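Local coordinates for protein Rnh (Ribonuclease H) (Chlorobaculum tepidum, PDB 3H08) that probably cleaves the RNA strand of RNA-DNA hybrids endonucleolytically, leaving 5'-phosphomonoester ends, with magnesium as cofactor, at residues Arg64-Ser69 with Arg116-Lys121; Ile5-Asp10 with Lys54-Leu59; Met47-Ala52 with Asp103-Ile108. The protein carries 3 engineered substitutions. One frame throughout, in Å; residues are numbered along the deposited sequence. Where two conformers were deposited one is given.

Contact 1. Residues Arg64-Ser69 with Arg116-Lys121; sequences RVQLYS and RVTFHK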
ATOM      1  N   ARG A  64     -10.821  -0.085 -11.749  1.00 22.95           N
ATOM      2  CA  ARG A  64     -10.299   1.274 -11.641  1.00 23.79           C
ATOM      3  C   ARG A  64     -10.201   1.524 -10.149  1.00 23.20           C
ATOM      4  O   ARG A  64     -11.176   1.262  -9.423  1.00 25.01           O
ATOM      5  CB  ARG A  64     -11.289   2.248 -12.261  1.00 24.35           C
ATOM      6  CG  ARG A  64     -10.849   3.683 -12.279  1.00 27.84           C
ATOM      7  CD  ARG A  64     -11.663   4.465 -13.243  1.00 31.89           C
ATOM      8  NE  ARG A  64     -11.263   5.877 -13.288  1.00 35.76           N
ATOM      9  CZ  ARG A  64     -11.783   6.783 -14.116  1.00 38.53           C
ATOM     10  NH1 ARG A  64     -12.760   6.450 -14.963  1.00 40.51           N
ATOM     11  NH2 ARG A  64     -11.333   8.040 -14.083  1.00 39.61           N
ATOM     12  N   VAL A  65      -9.072   2.037  -9.677  1.00 22.74           N
ATOM     13  CA  VAL A  65      -8.816   2.152  -8.259  1.00 22.77           C
ATOM     14  C   VAL A  65      -8.388   3.557  -7.906  1.00 21.49           C
ATOM     15  O   VAL A  65      -7.520   4.148  -8.549  1.00 22.08           O
ATOM     16  CB  VAL A  65      -7.733   1.137  -7.783  1.00 22.45           C
ATOM     17  CG1 VAL A  65      -7.427   1.323  -6.306  1.00 22.48           C
ATOM     18  CG2 VAL A  65      -8.142  -0.281  -8.109  1.00 23.44           C
ATOM     19  N   GLN A  66      -8.988   4.082  -6.852  1.00 22.79           N
ATOM     20  CA  GLN A  66      -8.484   5.304  -6.214  1.00 22.06           C
ATOM     21  C   GLN A  66      -7.879   4.851  -4.879  1.00 22.99           C
ATOM     22  O   GLN A  66      -8.577   4.332  -4.036  1.00 23.90           O
ATOM     23  CB  GLN A  66      -9.642   6.274  -5.947  1.00 23.30           C
ATOM     24  CG  GLN A  66     -10.377   6.704  -7.205  1.00 22.47           C
ATOM     25  CD  GLN A  66      -9.629   7.762  -7.970  1.00 25.88           C
ATOM     26  OE1 GLN A  66      -8.978   8.577  -7.388  1.00 32.93           O
ATOM     27  NE2 GLN A  66      -9.781   7.777  -9.274  1.00 29.98           N
ATOM     28  N   LEU A  67      -6.578   5.008  -4.737  1.00 22.46           N
ATOM     29  CA  LEU A  67      -5.829   4.501  -3.588  1.00 22.36           C
ATOM     30  C   LEU A  67      -5.283   5.631  -2.769  1.00 22.92           C
ATOM     31  O   LEU A  67      -4.531   6.465  -3.285  1.00 23.02           O
ATOM     32  CB  LEU A  67      -4.714   3.565  -4.059  1.00 23.17           C
ATOM     33  CG  LEU A  67      -4.109   2.690  -2.950  1.00 23.47           C
ATOM     34  CD1 LEU A  67      -3.594   1.416  -3.514  1.00 23.79           C
ATOM     35  CD2 LEU A  67      -3.014   3.429  -2.259  1.00 23.12           C
ATOM     36  N   TYR A  68      -5.706   5.674  -1.511  1.00 23.88           N
ATOM     37  CA  TYR A  68      -5.321   6.710  -0.529  1.00 22.84           C
ATOM     38  C   TYR A  68      -4.315   6.144   0.462  1.00 22.76           C
ATOM     39  O   TYR A  68      -4.616   5.172   1.185  1.00 23.01           O
ATOM     40  CB  TYR A  68      -6.562   7.206   0.228  1.00 23.97           C
ATOM     41  CG  TYR A  68      -7.446   8.045  -0.637  1.00 23.55           C
ATOM     42  CD1 TYR A  68      -7.326   9.418  -0.655  1.00 23.13           C
ATOM     43  CD2 TYR A  68      -8.365   7.455  -1.491  1.00 24.60           C
ATOM     44  CE1 TYR A  68      -8.147  10.187  -1.469  1.00 24.63           C
ATOM     45  CE2 TYR A  68      -9.194   8.213  -2.316  1.00 23.65           C
ATOM     46  CZ  TYR A  68      -9.050   9.585  -2.325  1.00 23.77           C
ATOM     47  OH  TYR A  68      -9.867  10.376  -3.103  1.00 24.87           O
ATOM     48  N   SER A  69      -3.124   6.738   0.505  1.00 23.03           N
ATOM     49  CA  SER A  69      -2.050   6.324   1.422  1.00 23.53           C
ATOM     50  C   SER A  69      -1.379   7.509   2.114  1.00 23.93           C
ATOM     51  O   SER A  69      -1.230   8.543   1.512  1.00 24.14           O
ATOM     52  CB  SER A  69      -0.986   5.560   0.598  1.00 24.15           C
ATOM     53  OG  SER A  69       0.115   5.125   1.381  1.00 25.19           O
ATOM     54  N   ARG A 116      -6.177  -0.062 -12.999  1.00 20.58           N
ATOM     55  CA  ARG A 116      -5.815   1.314 -13.369  1.00 21.69           C
ATOM     56  C   ARG A 116      -5.932   2.163 -12.131  1.00 21.19           C
ATOM     57  O   ARG A 116      -7.035   2.470 -11.667  1.00 21.19           O
ATOM     58  CB  ARG A 116      -6.693   1.797 -14.517  1.00 21.95           C
ATOM     59  CG  ARG A 116      -6.487   0.947 -15.773  1.00 25.16           C
ATOM     60  CD  ARG A 116      -6.786   1.686 -17.028  1.00 26.03           C
ATOM     61  NE  ARG A 116      -6.290   0.978 -18.204  1.00 27.47           N
ATOM     62  CZ  ARG A 116      -5.153   1.258 -18.824  1.00 30.07           C
ATOM     63  NH1 ARG A 116      -4.360   2.242 -18.394  1.00 31.74           N
ATOM     64  NH2 ARG A 116      -4.801   0.554 -19.884  1.00 30.71           N
ATOM     65  N   VAL A 117      -4.786   2.439 -11.522  1.00 21.00           N
ATOM     66  CA  VAL A 117      -4.719   2.987 -10.167  1.00 21.04           C
ATOM     67  C   VAL A 117      -4.264   4.439 -10.144  1.00 20.75           C
ATOM     68  O   VAL A 117      -3.284   4.805 -10.762  1.00 23.07           O
ATOM     69  CB  VAL A 117      -3.755   2.146  -9.274  1.00 20.78           C
ATOM     70  CG1 VAL A 117      -3.859   2.576  -7.804  1.00 22.71           C
ATOM     71  CG2 VAL A 117      -4.032   0.665  -9.413  1.00 22.24           C
ATOM     72  N   THR A 118      -5.016   5.257  -9.427  0.60 22.31           N
ATOM     73  CA  THR A 118      -4.588   6.606  -9.123  0.60 22.06           C
ATOM     74  C   THR A 118      -4.245   6.589  -7.644  0.60 22.37           C
ATOM     75  O   THR A 118      -4.944   5.994  -6.847  0.60 23.42           O
ATOM     76  CB  THR A 118      -5.684   7.630  -9.423  0.60 23.04           C
ATOM     77  OG1 THR A 118      -6.874   7.262  -8.724  0.60 27.67           O
ATOM     78  CG2 THR A 118      -5.978   7.655 -10.889  0.60 21.92           C
ATOM     79  N   PHE A 119      -3.143   7.226  -7.315  1.00 21.56           N
ATOM     80  CA  PHE A 119      -2.621   7.273  -5.953  1.00 21.39           C
ATOM     81  C   PHE A 119      -2.795   8.695  -5.400  1.00 21.31           C
ATOM     82  O   PHE A 119      -2.451   9.687  -6.072  1.00 21.03           O
ATOM     83  CB  PHE A 119      -1.113   6.899  -5.970  1.00 22.69           C
ATOM     84  CG  PHE A 119      -0.851   5.445  -6.309  1.00 22.42           C
ATOM     85  CD1 PHE A 119      -0.667   4.494  -5.285  1.00 23.44           C
ATOM     86  CD2 PHE A 119      -0.870   5.003  -7.637  1.00 24.33           C
ATOM     87  CE1 PHE A 119      -0.484   3.162  -5.606  1.00 22.51           C
ATOM     88  CE2 PHE A 119      -0.664   3.664  -7.944  1.00 23.26           C
ATOM     89  CZ  PHE A 119      -0.461   2.751  -6.934  1.00 21.99           C
ATOM     90  N   HIS A 120      -3.227   8.763  -4.150  1.00 22.54           N
ATOM     91  CA  HIS A 120      -3.452  10.003  -3.454  1.00 21.32           C
ATOM     92  C   HIS A 120      -2.744   9.961  -2.131  1.00 21.42           C
ATOM     93  O   HIS A 120      -2.888   9.000  -1.392  1.00 22.97           O
ATOM     94  CB  HIS A 120      -4.946  10.203  -3.178  1.00 20.50           C
ATOM     95  CG  HIS A 120      -5.803  10.171  -4.411  1.00 19.14           C
ATOM     96  ND1 HIS A 120      -5.932  11.250  -5.263  1.00 24.19           N
ATOM     97  CD2 HIS A 120      -6.581   9.196  -4.919  1.00 24.35           C
ATOM     98  CE1 HIS A 120      -6.757  10.929  -6.245  1.00 24.26           C
ATOM     99  NE2 HIS A 120      -7.182   9.695  -6.043  1.00 23.55           N
ATOM    100  N   LYS A 121      -2.009  11.011  -1.837  1.00 21.25           N
ATOM    101  CA  LYS A 121      -1.361  11.193  -0.531  1.00 22.00           C
ATOM    102  C   LYS A 121      -2.332  11.800   0.479  1.00 23.02           C
ATOM    103  O   LYS A 121      -2.970  12.851   0.201  1.00 22.71           O
ATOM    104  CB  LYS A 121      -0.182  12.131  -0.705  1.00 22.14           C
ATOM    105  CG  LYS A 121       0.530  12.508   0.557  1.00 22.56           C
ATOM    106  CD  LYS A 121       1.251  11.346   1.160  1.00 24.70           C
ATOM    107  CE  LYS A 121       2.274  11.784   2.198  1.00 24.99           C
ATOM    108  NZ  LYS A 121       1.641  12.212   3.461  1.00 24.87           N
TER
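Strands 64-69 and 116-121 run parallel, 17° from exact alignment, and pair residue for residue. At Arg64 the contact begins with a CA-H...O approach to the Arg116 carbonyl. Val65 bonds twice: its N gives a hydrogen bond to Arg116 O, and its O takes one from Thr118 N, both at 2.9 Å. Its CG1 lies beside CG1 of Val117, 4.1 Å away, and both side chains point the same way. Gln66 leaves on the other face. Its chain bends at chi2 (-78°) and swings the amide over to the partner strand. There OE1 takes a very short, nearly straight bond of 2.5 Å from NE2 of His120. OE1 lies close to the imidazole plane, so this bond should restrict rotation of the ring and requires a hydrogen on NE2. Leu67 returns to the face of Val65. Its N bonds Thr118 O at 2.8 Å and its O accepts from His120 N, while CD2 meets Phe119 CD1 at 4.0 Å. The Tyr68 ring stacks offset on the His120 ring, with centroids 4.5 Å apart and planes at 20°. His120 is thus held by Gln66 at its edge and by Tyr68 over one face. Ser69 N closes the ladder on His120 O at 3.0 Å, and Ser69 OG turns to Ser71 N. Lys121 NZ makes a salt bridge to Asp70, a predicted magnesium ligand. This is the parallel edge of the five-stranded RNase H sheet: 116-121 is its outermost strand on this side, and 64-69 leads directly to the metal site.

Contact 2. Residues Ile5-Asp10 with Lys54-Leu59; sequences ITIYTD and KGLEAL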
ATOM      1  N   ILE A   5     -13.160   1.153  -7.369  0.50 23.08           N
ATOM      2  CA  ILE A   5     -12.979   0.720  -5.990  0.50 22.31           C
ATOM      3  C   ILE A   5     -12.010   1.651  -5.294  0.50 21.60           C
ATOM      4  O   ILE A   5     -10.898   1.863  -5.777  0.50 20.68           O
ATOM      5  CB  ILE A   5     -12.348  -0.710  -5.930  0.50 22.59           C
ATOM      6  CG1 ILE A   5     -13.077  -1.669  -6.858  0.50 23.02           C
ATOM      7  CG2 ILE A   5     -12.352  -1.238  -4.523  0.50 23.03           C
ATOM      8  CD1 ILE A   5     -14.551  -1.808  -6.574  0.50 24.09           C
ATOM      9  N   THR A   6     -12.380   2.132  -4.111  1.00 21.22           N
ATOM     10  CA  THR A   6     -11.509   3.036  -3.374  1.00 20.72           C
ATOM     11  C   THR A   6     -10.821   2.200  -2.277  1.00 21.85           C
ATOM     12  O   THR A   6     -11.470   1.434  -1.588  1.00 21.91           O
ATOM     13  CB  THR A   6     -12.321   4.205  -2.833  1.00 21.70           C
ATOM     14  OG1 THR A   6     -12.960   4.865  -3.922  1.00 21.96           O
ATOM     15  CG2 THR A   6     -11.453   5.186  -2.059  1.00 22.12           C
ATOM     16  N   ILE A   7      -9.495   2.336  -2.167  1.00 20.79           N
ATOM     17  CA  ILE A   7      -8.705   1.557  -1.235  1.00 20.58           C
ATOM     18  C   ILE A   7      -7.898   2.502  -0.381  1.00 21.14           C
ATOM     19  O   ILE A   7      -7.244   3.409  -0.878  1.00 21.79           O
ATOM     20  CB  ILE A   7      -7.772   0.548  -1.963  1.00 21.50           C
ATOM     21  CG1 ILE A   7      -8.581  -0.286  -2.938  1.00 22.39           C
ATOM     22  CG2 ILE A   7      -7.047  -0.294  -0.974  1.00 24.03           C
ATOM     23  CD1 ILE A   7      -7.790  -1.349  -3.626  1.00 24.08           C
ATOM     24  N   TYR A   8      -7.948   2.253   0.921  1.00 21.17           N
ATOM     25  CA  TYR A   8      -7.235   3.026   1.936  1.00 20.84           C
ATOM     26  C   TYR A   8      -6.205   2.111   2.566  1.00 21.78           C
ATOM     27  O   TYR A   8      -6.547   1.052   3.054  1.00 22.38           O
ATOM     28  CB  TYR A   8      -8.197   3.534   2.967  1.00 20.89           C
ATOM     29  CG  TYR A   8      -9.303   4.381   2.408  1.00 20.28           C
ATOM     30  CD1 TYR A   8      -9.161   5.757   2.307  1.00 20.93           C
ATOM     31  CD2 TYR A   8     -10.497   3.811   1.954  1.00 21.17           C
ATOM     32  CE1 TYR A   8     -10.177   6.555   1.805  1.00 21.05           C
ATOM     33  CE2 TYR A   8     -11.498   4.597   1.450  1.00 21.08           C
ATOM     34  CZ  TYR A   8     -11.333   5.970   1.355  1.00 21.03           C
ATOM     35  OH  TYR A   8     -12.370   6.774   0.893  1.00 23.92           O
ATOM     36  N   THR A   9      -4.947   2.494   2.511  1.00 22.19           N
ATOM     37  CA  THR A   9      -3.865   1.618   2.940  1.00 24.15           C
ATOM     38  C   THR A   9      -3.008   2.295   4.013  1.00 26.03           C
ATOM     39  O   THR A   9      -2.773   3.525   3.980  1.00 28.54           O
ATOM     40  CB  THR A   9      -2.988   1.184   1.734  1.00 25.19           C
ATOM     41  OG1 THR A   9      -2.254   2.307   1.224  1.00 27.70           O
ATOM     42  CG2 THR A   9      -3.828   0.583   0.654  1.00 26.60           C
ATOM     43  N   ASP A  10      -2.446   1.484   4.913  1.00 25.47           N
ATOM     44  CA  ASP A  10      -1.533   1.981   5.956  1.00 25.30           C
ATOM     45  C   ASP A  10      -0.584   0.889   6.367  1.00 24.91           C
ATOM     46  O   ASP A  10      -0.946  -0.265   6.412  1.00 24.77           O
ATOM     47  CB  ASP A  10      -2.290   2.498   7.214  1.00 26.28           C
ATOM     48  CG  ASP A  10      -1.403   3.355   8.179  1.00 32.17           C
ATOM     49  OD1 ASP A  10      -0.486   2.786   8.848  1.00 44.13           O
ATOM     50  OD2 ASP A  10      -1.689   4.588   8.382  1.00 41.41           O
ATOM     51  N   LYS A  54      -1.210  -5.712  -1.002  1.00 21.42           N
ATOM     52  CA  LYS A  54      -2.222  -6.606  -0.485  1.00 22.15           C
ATOM     53  C   LYS A  54      -3.624  -6.065  -0.819  1.00 22.07           C
ATOM     54  O   LYS A  54      -4.512  -6.841  -1.182  1.00 23.27           O
ATOM     55  CB  LYS A  54      -2.017  -6.802   1.012  1.00 22.85           C
ATOM     56  CG  LYS A  54      -0.737  -7.528   1.370  1.00 25.61           C
ATOM     57  CD  LYS A  54      -0.798  -8.953   0.976  1.00 27.04           C
ATOM     58  CE  LYS A  54       0.363  -9.686   1.529  1.00 30.45           C
ATOM     59  NZ  LYS A  54       0.336 -11.088   1.048  1.00 35.49           N
ATOM     60  N   GLY A  55      -3.829  -4.750  -0.697  1.00 21.67           N
ATOM     61  CA  GLY A  55      -5.081  -4.150  -1.068  1.00 22.21           C
ATOM     62  C   GLY A  55      -5.419  -4.447  -2.519  1.00 22.21           C
ATOM     63  O   GLY A  55      -6.528  -4.825  -2.843  1.00 23.04           O
ATOM     64  N   LEU A  56      -4.467  -4.217  -3.416  1.00 21.26           N
ATOM     65  CA  LEU A  56      -4.703  -4.480  -4.832  1.00 21.33           C
ATOM     66  C   LEU A  56      -4.900  -5.976  -5.110  1.00 21.82           C
ATOM     67  O   LEU A  56      -5.713  -6.334  -5.955  1.00 22.30           O
ATOM     68  CB  LEU A  56      -3.590  -3.877  -5.683  1.00 21.45           C
ATOM     69  CG  LEU A  56      -3.547  -2.340  -5.676  1.00 21.51           C
ATOM     70  CD1 LEU A  56      -2.234  -1.862  -6.276  1.00 24.70           C
ATOM     71  CD2 LEU A  56      -4.707  -1.724  -6.402  1.00 22.69           C
ATOM     72  N   GLU A  57      -4.154  -6.831  -4.419  1.00 21.54           N
ATOM     73  CA  GLU A  57      -4.300  -8.283  -4.583  1.00 22.43           C
ATOM     74  C   GLU A  57      -5.683  -8.783  -4.152  1.00 21.86           C
ATOM     75  O   GLU A  57      -6.122  -9.840  -4.602  1.00 23.38           O
ATOM     76  CB  GLU A  57      -3.225  -9.021  -3.820  1.00 22.91           C
ATOM     77  CG  GLU A  57      -1.892  -8.967  -4.492  1.00 24.48           C
ATOM     78  CD  GLU A  57      -0.781  -9.742  -3.782  1.00 26.81           C
ATOM     79  OE1 GLU A  57      -0.930 -10.129  -2.608  1.00 32.80           O
ATOM     80  OE2 GLU A  57       0.269  -9.971  -4.444  1.00 34.36           O
ATOM     81  N   ALA A  58      -6.353  -8.017  -3.291  1.00 22.87           N
ATOM     82  CA  ALA A  58      -7.687  -8.394  -2.768  1.00 22.70           C
ATOM     83  C   ALA A  58      -8.807  -8.146  -3.765  1.00 23.16           C
ATOM     84  O   ALA A  58      -9.916  -8.637  -3.598  1.00 24.51           O
ATOM     85  CB  ALA A  58      -7.975  -7.662  -1.495  1.00 22.82           C
ATOM     86  N   LEU A  59      -8.519  -7.428  -4.826  1.00 23.25           N
ATOM     87  CA  LEU A  59      -9.502  -7.225  -5.870  1.00 23.21           C
ATOM     88  C   LEU A  59      -9.677  -8.517  -6.688  1.00 23.76           C
ATOM     89  O   LEU A  59      -8.703  -9.119  -7.128  1.00 24.00           O
ATOM     90  CB  LEU A  59      -9.056  -6.095  -6.764  1.00 22.74           C
ATOM     91  CG  LEU A  59      -8.895  -4.742  -6.104  1.00 23.19           C
ATOM     92  CD1 LEU A  59      -8.114  -3.825  -6.998  1.00 24.20           C
ATOM     93  CD2 LEU A  59     -10.193  -4.143  -5.782  1.00 26.55           C
TER
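In the RNase H fold, helix 44-57 lies in the beta-alpha-beta crossover that joins strand 31-39 to the parallel strand 64-69. Here its C-terminal part, with the turn after it, covers central strand 4-13. Ile5 and Ile7 point to the helix from the same face of the strand. Ile7 carries the middle of the contact. Its CG1 is anti to the carbonyl carbon, and chi2 of -176° extends CD1 outward, 3.8 Å from the Gly55 carbonyl oxygen. The same methyl meets Leu56 CD2 and Leu59 CD1, each at 4.2 Å. Gly55 lets the backbones come close, with its CA 6.8 Å from the CA of Ile7. A CB built on Gly55 would stand only 3.1 Å from Ile7 CG2, too tight for two carbons. Ile5 and Leu59 meet tip to tip. Leu59 CD2 sits between the two branches of Ile5, 3.8 Å from CG2 and 3.9 Å from CG1. Leu59 also touches Leu26 and Val65 on the flanking strands, so it packs over three strands of the sheet. Further along the strand, Asp10 is a predicted magnesium ligand and lies close to the like-charged Asp135. The contact itself is apolar. Gly55 O accepts a hydrogen bond within its own segment, from Ala58 N at 3.2 Å. The fit of helix to sheet here therefore rests on shape and burial, not on directional bonds.

Contact 3. Residues Met47-Ala52 with Asp103-Ile108; sequences MELMAA and DLWQEI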
ATOM      1  N   MET A  47       6.194  -1.842   4.926  1.00 21.48           N
ATOM      2  CA  MET A  47       4.790  -2.076   5.306  1.00 21.91           C
ATOM      3  C   MET A  47       3.816  -1.146   4.536  1.00 22.27           C
ATOM      4  O   MET A  47       2.723  -1.543   4.223  1.00 23.15           O
ATOM      5  CB  MET A  47       4.588  -1.930   6.794  1.00 21.86           C
ATOM      6  CG  MET A  47       5.245  -3.009   7.609  1.00 21.70           C
ATOM      7  SD  MET A  47       4.542  -4.676   7.373  1.00 25.69           S
ATOM      8  CE  MET A  47       5.537  -5.271   6.043  1.00 25.29           C
ATOM      9  N   GLU A  48       4.257   0.068   4.243  1.00 22.39           N
ATOM     10  CA  GLU A  48       3.510   0.999   3.400  1.00 23.41           C
ATOM     11  C   GLU A  48       3.279   0.424   2.022  1.00 24.02           C
ATOM     12  O   GLU A  48       2.174   0.508   1.492  1.00 24.03           O
ATOM     13  CB  GLU A  48       4.264   2.329   3.309  1.00 23.44           C
ATOM     14  CG  GLU A  48       4.267   3.082   4.650  1.00 25.49           C
ATOM     15  CD  GLU A  48       5.292   4.245   4.746  1.00 27.27           C
ATOM     16  OE1 GLU A  48       5.918   4.688   3.740  1.00 30.76           O
ATOM     17  OE2 GLU A  48       5.477   4.736   5.878  1.00 34.90           O
ATOM     18  N   LEU A  49       4.320  -0.162   1.421  1.00 23.00           N
ATOM     19  CA  LEU A  49       4.158  -0.781   0.096  1.00 23.12           C
ATOM     20  C   LEU A  49       3.305  -2.024   0.200  1.00 23.26           C
ATOM     21  O   LEU A  49       2.446  -2.264  -0.642  1.00 23.93           O
ATOM     22  CB  LEU A  49       5.496  -1.146  -0.490  1.00 23.79           C
ATOM     23  CG  LEU A  49       6.465  -0.033  -0.823  1.00 24.83           C
ATOM     24  CD1 LEU A  49       7.610  -0.616  -1.629  1.00 23.89           C
ATOM     25  CD2 LEU A  49       5.803   1.031  -1.604  1.00 28.95           C
ATOM     26  N   MET A  50       3.572  -2.841   1.211  1.00 23.41           N
ATOM     27  CA  MET A  50       2.820  -4.098   1.372  1.00 23.49           C
ATOM     28  C   MET A  50       1.325  -3.856   1.504  1.00 23.04           C
ATOM     29  O   MET A  50       0.493  -4.592   0.981  1.00 23.24           O
ATOM     30  CB  MET A  50       3.342  -4.894   2.558  1.00 24.54           C
ATOM     31  CG  MET A  50       2.784  -6.285   2.586  1.00 26.61           C
ATOM     32  SD  MET A  50       3.450  -7.298   1.269  1.00 35.01           S
ATOM     33  CE  MET A  50       5.137  -7.500   1.813  1.00 37.56           C
ATOM     34  N   ALA A  51       0.948  -2.814   2.235  1.00 22.48           N
ATOM     35  CA  ALA A  51      -0.491  -2.509   2.365  1.00 22.78           C
ATOM     36  C   ALA A  51      -1.141  -2.277   0.997  1.00 22.75           C
ATOM     37  O   ALA A  51      -2.228  -2.744   0.748  1.00 23.82           O
ATOM     38  CB  ALA A  51      -0.684  -1.370   3.245  1.00 22.90           C
ATOM     39  N   ALA A  52      -0.467  -1.518   0.137  1.00 22.24           N
ATOM     40  CA  ALA A  52      -0.968  -1.270  -1.217  1.00 22.75           C
ATOM     41  C   ALA A  52      -0.999  -2.553  -2.043  1.00 22.42           C
ATOM     42  O   ALA A  52      -1.961  -2.812  -2.759  1.00 22.16           O
ATOM     43  CB  ALA A  52      -0.163  -0.211  -1.872  1.00 22.80           C
ATOM     44  N   ASP A 103      11.717  -6.210  -4.785  1.00 23.22           N
ATOM     45  CA  ASP A 103      10.707  -7.272  -4.773  1.00 23.72           C
ATOM     46  C   ASP A 103       9.289  -6.712  -4.701  1.00 23.68           C
ATOM     47  O   ASP A 103       8.382  -7.140  -5.435  1.00 24.95           O
ATOM     48  CB  ASP A 103      10.971  -8.274  -3.649  1.00 23.63           C
ATOM     49  CG  ASP A 103      11.020  -7.635  -2.231  1.00 25.89           C
ATOM     50  OD1 ASP A 103      11.544  -6.507  -2.029  1.00 25.51           O
ATOM     51  OD2 ASP A 103      10.569  -8.349  -1.309  1.00 27.30           O
ATOM     52  N   LEU A 104       9.101  -5.721  -3.847  1.00 23.41           N
ATOM     53  CA  LEU A 104       7.779  -5.122  -3.678  1.00 22.40           C
ATOM     54  C   LEU A 104       7.422  -4.198  -4.829  1.00 23.60           C
ATOM     55  O   LEU A 104       6.301  -4.245  -5.331  1.00 24.88           O
ATOM     56  CB  LEU A 104       7.684  -4.406  -2.328  1.00 22.54           C
ATOM     57  CG  LEU A 104       7.934  -5.272  -1.094  1.00 21.83           C
ATOM     58  CD1 LEU A 104       7.704  -4.469   0.167  1.00 23.25           C
ATOM     59  CD2 LEU A 104       7.026  -6.470  -1.060  1.00 23.77           C
ATOM     60  N   TRP A 105       8.382  -3.402  -5.301  1.00 22.80           N
ATOM     61  CA  TRP A 105       8.107  -2.590  -6.497  1.00 22.63           C
ATOM     62  C   TRP A 105       7.720  -3.440  -7.714  1.00 23.00           C
ATOM     63  O   TRP A 105       6.873  -3.019  -8.497  1.00 23.81           O
ATOM     64  CB  TRP A 105       9.259  -1.649  -6.840  1.00 22.94           C
ATOM     65  CG  TRP A 105       9.473  -0.602  -5.841  1.00 22.74           C
ATOM     66  CD1 TRP A 105      10.537  -0.484  -5.001  1.00 24.03           C
ATOM     67  CD2 TRP A 105       8.566   0.462  -5.486  1.00 21.58           C
ATOM     68  NE1 TRP A 105      10.399   0.613  -4.190  1.00 23.78           N
ATOM     69  CE2 TRP A 105       9.192   1.211  -4.456  1.00 21.78           C
ATOM     70  CE3 TRP A 105       7.321   0.869  -5.951  1.00 22.52           C
ATOM     71  CZ2 TRP A 105       8.605   2.345  -3.898  1.00 22.82           C
ATOM     72  CZ3 TRP A 105       6.754   2.012  -5.403  1.00 23.18           C
ATOM     73  CH2 TRP A 105       7.382   2.708  -4.374  1.00 22.98           C
ATOM     74  N   GLN A 106       8.291  -4.631  -7.874  1.00 23.50           N
ATOM     75  CA  GLN A 106       7.932  -5.494  -9.000  0.50 23.97           C
ATOM     76  C   GLN A 106       6.491  -5.940  -8.894  1.00 24.11           C
ATOM     77  O   GLN A 106       5.805  -6.109  -9.902  1.00 24.47           O
ATOM     78  CB  GLN A 106       8.848  -6.711  -9.043  0.50 24.02           C
ATOM     79  CG  GLN A 106      10.190  -6.362  -9.624  0.50 24.06           C
ATOM     80  CD  GLN A 106      11.250  -7.422  -9.420  0.50 24.51           C
ATOM     81  OE1 GLN A 106      12.256  -7.412 -10.106  0.50 28.76           O
ATOM     82  NE2 GLN A 106      11.037  -8.327  -8.462  0.50 24.22           N
ATOM     83  N   GLU A 107       6.050  -6.181  -7.673  1.00 23.36           N
ATOM     84  CA  GLU A 107       4.664  -6.567  -7.444  1.00 24.98           C
ATOM     85  C   GLU A 107       3.731  -5.413  -7.791  1.00 24.56           C
ATOM     86  O   GLU A 107       2.705  -5.617  -8.426  1.00 25.92           O
ATOM     87  CB  GLU A 107       4.455  -7.005  -5.999  1.00 26.46           C
ATOM     88  CG  GLU A 107       4.874  -8.387  -5.732  1.00 30.91           C
ATOM     89  CD  GLU A 107       4.064  -9.354  -6.585  1.00 37.50           C
ATOM     90  OE1 GLU A 107       2.822  -9.460  -6.375  1.00 45.20           O
ATOM     91  OE2 GLU A 107       4.645  -9.946  -7.498  1.00 44.42           O
ATOM     92  N   ILE A 108       4.106  -4.212  -7.385  0.50 24.20           N
ATOM     93  CA  ILE A 108       3.301  -3.025  -7.655  0.50 23.35           C
ATOM     94  C   ILE A 108       3.227  -2.747  -9.147  0.50 23.91           C
ATOM     95  O   ILE A 108       2.181  -2.316  -9.638  0.50 23.76           O
ATOM     96  CB  ILE A 108       3.834  -1.789  -6.880  0.50 22.93           C
ATOM     97  CG1 ILE A 108       3.642  -2.005  -5.383  0.50 22.61           C
ATOM     98  CG2 ILE A 108       3.130  -0.510  -7.351  0.50 23.38           C
ATOM     99  CD1 ILE A 108       4.395  -1.009  -4.491  0.50 20.74           C
TER
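Trp105 NE1 is the best-held polar atom among the side chains that meet here, and one hydrogen bond grips it, to Tyr73 OH. That bond should help to hold the indole in place while Leu49 lies against it. Leu49 CD1 stands over the six-membered ring in a CH-pi contact, 4.0 Å from its centroid and 22° off the normal. The other methyl, CD2, reaches Trp105 CH2 at 3.6 Å and also meets Ile108 CD1 at 3.8 Å. CD1 also lies 3.9 Å from Leu104 CB. Leu49 thus packs against Leu104, Trp105 and Ile108 of the partner helix. Met50 adds a second point of contact. Bent at chi2 and chi3, both near 70°, its chain brings CE within 3.6 Å of Leu104 CD2. An alanine in place of Trp105 would remove the indole face and the bond to Tyr73, and would probably loosen the packing of Leu49. The segment axes pass 10.0 Å apart at 26°, so the helices run roughly in the same direction. Tyr73 and Trp86 meet the Trp105 ring edge-to-face. Glu48, a predicted magnesium ligand, is hydrogen-bonded through OE1 to Ser71 OG. Helix 44-57 sits between helix 102-114 and the sheet, with helix 72-79 packed on Leu49 and Ala52 and Trp22 of strand 18-28 touching Met50 and Ala51.

From the N terminus, contact 2 closes first. Its loop of 43 residues holds the two hairpin strands and brings helix 44-57 back onto strand 4-13. Contact 3 opens on that same helix and closes on helix 102-114, so it crosses contact 2. Contact 1 opens at strand 64-69, inside the loop of contact 3, and closes beyond it at strand 116-121. Contacts 1 and 3 therefore cross, contacts 1 and 2 follow in series, and none nests. Strands 4-13 and 64-69 are neighbours, with Tyr68 N 2.8 Å from Ile7 O. Leu67 also touches Ala52. Together the contacts tie the sheet, helix 44-57 and helix 102-114 together.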